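Local coordinates for serine acetyltransferase 1, putative (Entamoeba histolytica, PDB 7BW9), which binds cysteine and probably transfers an acetyl group to serine in cysteine biosynthesis, at residues A[95-98]-A[99-103]. Residues are numbered along the deposited sequence; the frame is centred on the assembly and turned at random.
Sequences QFVT and IRELV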
ATOM      1  N   GLN A  95     -14.574  19.045  19.064  1.00 23.70           N
ATOM      2  CA  GLN A  95     -15.294  18.106  18.210  1.00 24.59           C
ATOM      3  C   GLN A  95     -14.985  16.648  18.515  1.00 26.26           C
ATOM      4  O   GLN A  95     -15.489  15.764  17.814  1.00 24.17           O
ATOM      5  CB  GLN A  95     -14.972  18.384  16.747  1.00 26.37           C
ATOM      6  CG  GLN A  95     -15.208  19.812  16.346  1.00 32.19           C
ATOM      7  CD  GLN A  95     -16.288  19.942  15.336  1.00 31.00           C
ATOM      8  OE1 GLN A  95     -16.049  19.799  14.144  1.00 43.69           O
ATOM      9  NE2 GLN A  95     -17.503  20.210  15.799  1.00 50.09           N
ATOM     10  N   PHE A  96     -14.194  16.365  19.552  1.00 21.51           N
ATOM     11  CA  PHE A  96     -13.620  15.030  19.668  1.00 27.14           C
ATOM     12  C   PHE A  96     -14.674  13.965  19.937  1.00 23.59           C
ATOM     13  O   PHE A  96     -14.589  12.859  19.395  1.00 20.90           O
ATOM     14  CB  PHE A  96     -12.535  14.994  20.742  1.00 22.19           C
ATOM     15  CG  PHE A  96     -11.342  14.205  20.322  1.00 28.33           C
ATOM     16  CD1 PHE A  96     -11.353  12.823  20.414  1.00 25.71           C
ATOM     17  CD2 PHE A  96     -10.235  14.832  19.772  1.00 29.55           C
ATOM     18  CE1 PHE A  96     -10.260  12.079  19.997  1.00 34.58           C
ATOM     19  CE2 PHE A  96      -9.139  14.100  19.357  1.00 32.80           C
ATOM     20  CZ  PHE A  96      -9.153  12.717  19.465  1.00 35.32           C
ATOM     21  N   VAL A  97     -15.668  14.258  20.769  1.00 20.32           N
ATOM     22  CA  VAL A  97     -16.706  13.261  21.008  1.00 18.13           C
ATOM     23  C   VAL A  97     -17.595  13.109  19.767  1.00 19.96           C
ATOM     24  O   VAL A  97     -18.004  11.999  19.413  1.00 20.92           O
ATOM     25  CB  VAL A  97     -17.500  13.621  22.279  1.00 26.64           C
ATOM     26  CG1 VAL A  97     -18.748  12.759  22.423  1.00 26.25           C
ATOM     27  CG2 VAL A  97     -16.598  13.459  23.515  1.00 28.46           C
ATOM     28  N   THR A  98     -17.850  14.204  19.054  1.00 13.85           N
ATOM     29  CA  THR A  98     -18.557  14.105  17.775  1.00 23.30           C
ATOM     30  C   THR A  98     -17.843  13.151  16.818  1.00 22.62           C
ATOM     31  O   THR A  98     -18.472  12.282  16.196  1.00 18.21           O
ATOM     32  CB  THR A  98     -18.682  15.494  17.154  1.00 23.84           C
ATOM     33  OG1 THR A  98     -19.296  16.380  18.099  1.00 29.05           O
ATOM     34  CG2 THR A  98     -19.502  15.447  15.857  1.00 26.08           C
ATOM     35  N   ILE A  99     -16.516  13.283  16.717  1.00 18.51           N
ATOM     36  CA  ILE A  99     -15.725  12.391  15.874  1.00 23.02           C
ATOM     37  C   ILE A  99     -15.899  10.948  16.318  1.00 24.58           C
ATOM     38  O   ILE A  99     -16.086  10.045  15.493  1.00 18.41           O
ATOM     39  CB  ILE A  99     -14.239  12.800  15.897  1.00 24.81           C
ATOM     40  CG1 ILE A  99     -14.042  14.169  15.260  1.00 26.46           C
ATOM     41  CG2 ILE A  99     -13.378  11.772  15.176  1.00 18.20           C
ATOM     42  CD1 ILE A  99     -12.618  14.649  15.396  1.00 27.40           C
ATOM     43  N   ARG A 100     -15.840  10.710  17.635  1.00 19.03           N
ATOM     44  CA  ARG A 100     -16.011   9.354  18.144  1.00 22.43           C
ATOM     45  C   ARG A 100     -17.355   8.760  17.719  1.00 23.70           C
ATOM     46  O   ARG A 100     -17.425   7.595  17.306  1.00 23.11           O
ATOM     47  CB  ARG A 100     -15.870   9.331  19.667  1.00 15.38           C
ATOM     48  CG  ARG A 100     -15.881   7.928  20.225  1.00 17.54           C
ATOM     49  CD  ARG A 100     -15.646   7.864  21.762  1.00 21.87           C
ATOM     50  NE  ARG A 100     -15.434   6.471  22.112  1.00 19.91           N
ATOM     51  CZ  ARG A 100     -16.366   5.652  22.586  1.00 19.33           C
ATOM     52  NH1 ARG A 100     -17.594   6.086  22.847  1.00 21.54           N
ATOM     53  NH2 ARG A 100     -16.049   4.391  22.820  1.00 25.94           N
ATOM     54  N   GLU A 101     -18.436   9.541  17.839  1.00 20.76           N
ATOM     55  CA  GLU A 101     -19.757   9.046  17.465  1.00 24.79           C
ATOM     56  C   GLU A 101     -19.826   8.741  15.975  1.00 21.79           C
ATOM     57  O   GLU A 101     -20.489   7.781  15.563  1.00 19.41           O
ATOM     58  CB  GLU A 101     -20.845  10.057  17.846  1.00 24.76           C
ATOM     59  CG  GLU A 101     -20.942  10.354  19.337  1.00 33.89           C
ATOM     60  CD  GLU A 101     -20.830   9.097  20.200  1.00 50.57           C
ATOM     61  OE1 GLU A 101     -21.748   8.240  20.142  1.00 53.75           O
ATOM     62  OE2 GLU A 101     -19.811   8.955  20.923  1.00 49.40           O
ATOM     63  N   LEU A 102     -19.143   9.552  15.155  1.00 19.20           N
ATOM     64  CA  LEU A 102     -19.084   9.300  13.712  1.00 20.91           C
ATOM     65  C   LEU A 102     -18.310   8.021  13.390  1.00 21.90           C
ATOM     66  O   LEU A 102     -18.739   7.220  12.545  1.00 18.28           O
ATOM     67  CB  LEU A 102     -18.457  10.504  12.997  1.00 23.10           C
ATOM     68  CG  LEU A 102     -19.341  11.752  12.831  1.00 22.64           C
ATOM     69  CD1 LEU A 102     -18.552  12.909  12.232  1.00 21.62           C
ATOM     70  CD2 LEU A 102     -20.591  11.466  11.996  1.00 19.61           C
ATOM     71  N   VAL A 103     -17.170   7.807  14.053  1.00 15.80           N
ATOM     72  CA  VAL A 103     -16.391   6.596  13.812  1.00 17.09           C
ATOM     73  C   VAL A 103     -17.200   5.362  14.197  1.00 17.18           C
ATOM     74  O   VAL A 103     -17.197   4.346  13.482  1.00 16.56           O
ATOM     75  CB  VAL A 103     -15.049   6.677  14.567  1.00 20.51           C
ATOM     76  CG1 VAL A 103     -14.366   5.320  14.603  1.00 14.97           C
ATOM     77  CG2 VAL A 103     -14.140   7.737  13.908  1.00 18.95           C
TER
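Gln95 O takes the backbone N-H of Ile99 at 2.9 Å (O to N), nearly straight at 161°, and the side chain of Ile99 packs against the same oxygen: its CG1 lies 3.3 Å from Gln95 O. With chi1 at -65°, CG1 sits beside the backbone N of Ile99, which turns that branch back over the previous turn. Three more bonds follow in step, Arg100 N to Phe96 O, Glu101 N to Val97 O and Leu102 N to Thr98 O, each 3.0 Å long. These i to i+4 bonds run through the first turns of helix 96-113, in the helical region that precedes the left-handed beta-helix of this family. Glu101 curls back, its CG 3.4 Å from Val97 O and its OE2 4.2 Å from Val97 CG1. Similarly, CG of Leu102 lies 3.5 Å from Thr98 O. Arg100 has CG anti to the backbone N (chi1 -173°), and its chain stays extended to NE, which bonds Leu45 O; NH2 forms a salt bridge with Asp19 OD2. Ser15 OG links two side chains, hydrogen-bonded to both Arg100 NH1 and Glu101 OE2. Phe96 and Val97 pack on helix 2-17, whereas Ile99 and Leu102 meet Arg137 of helix 128-144.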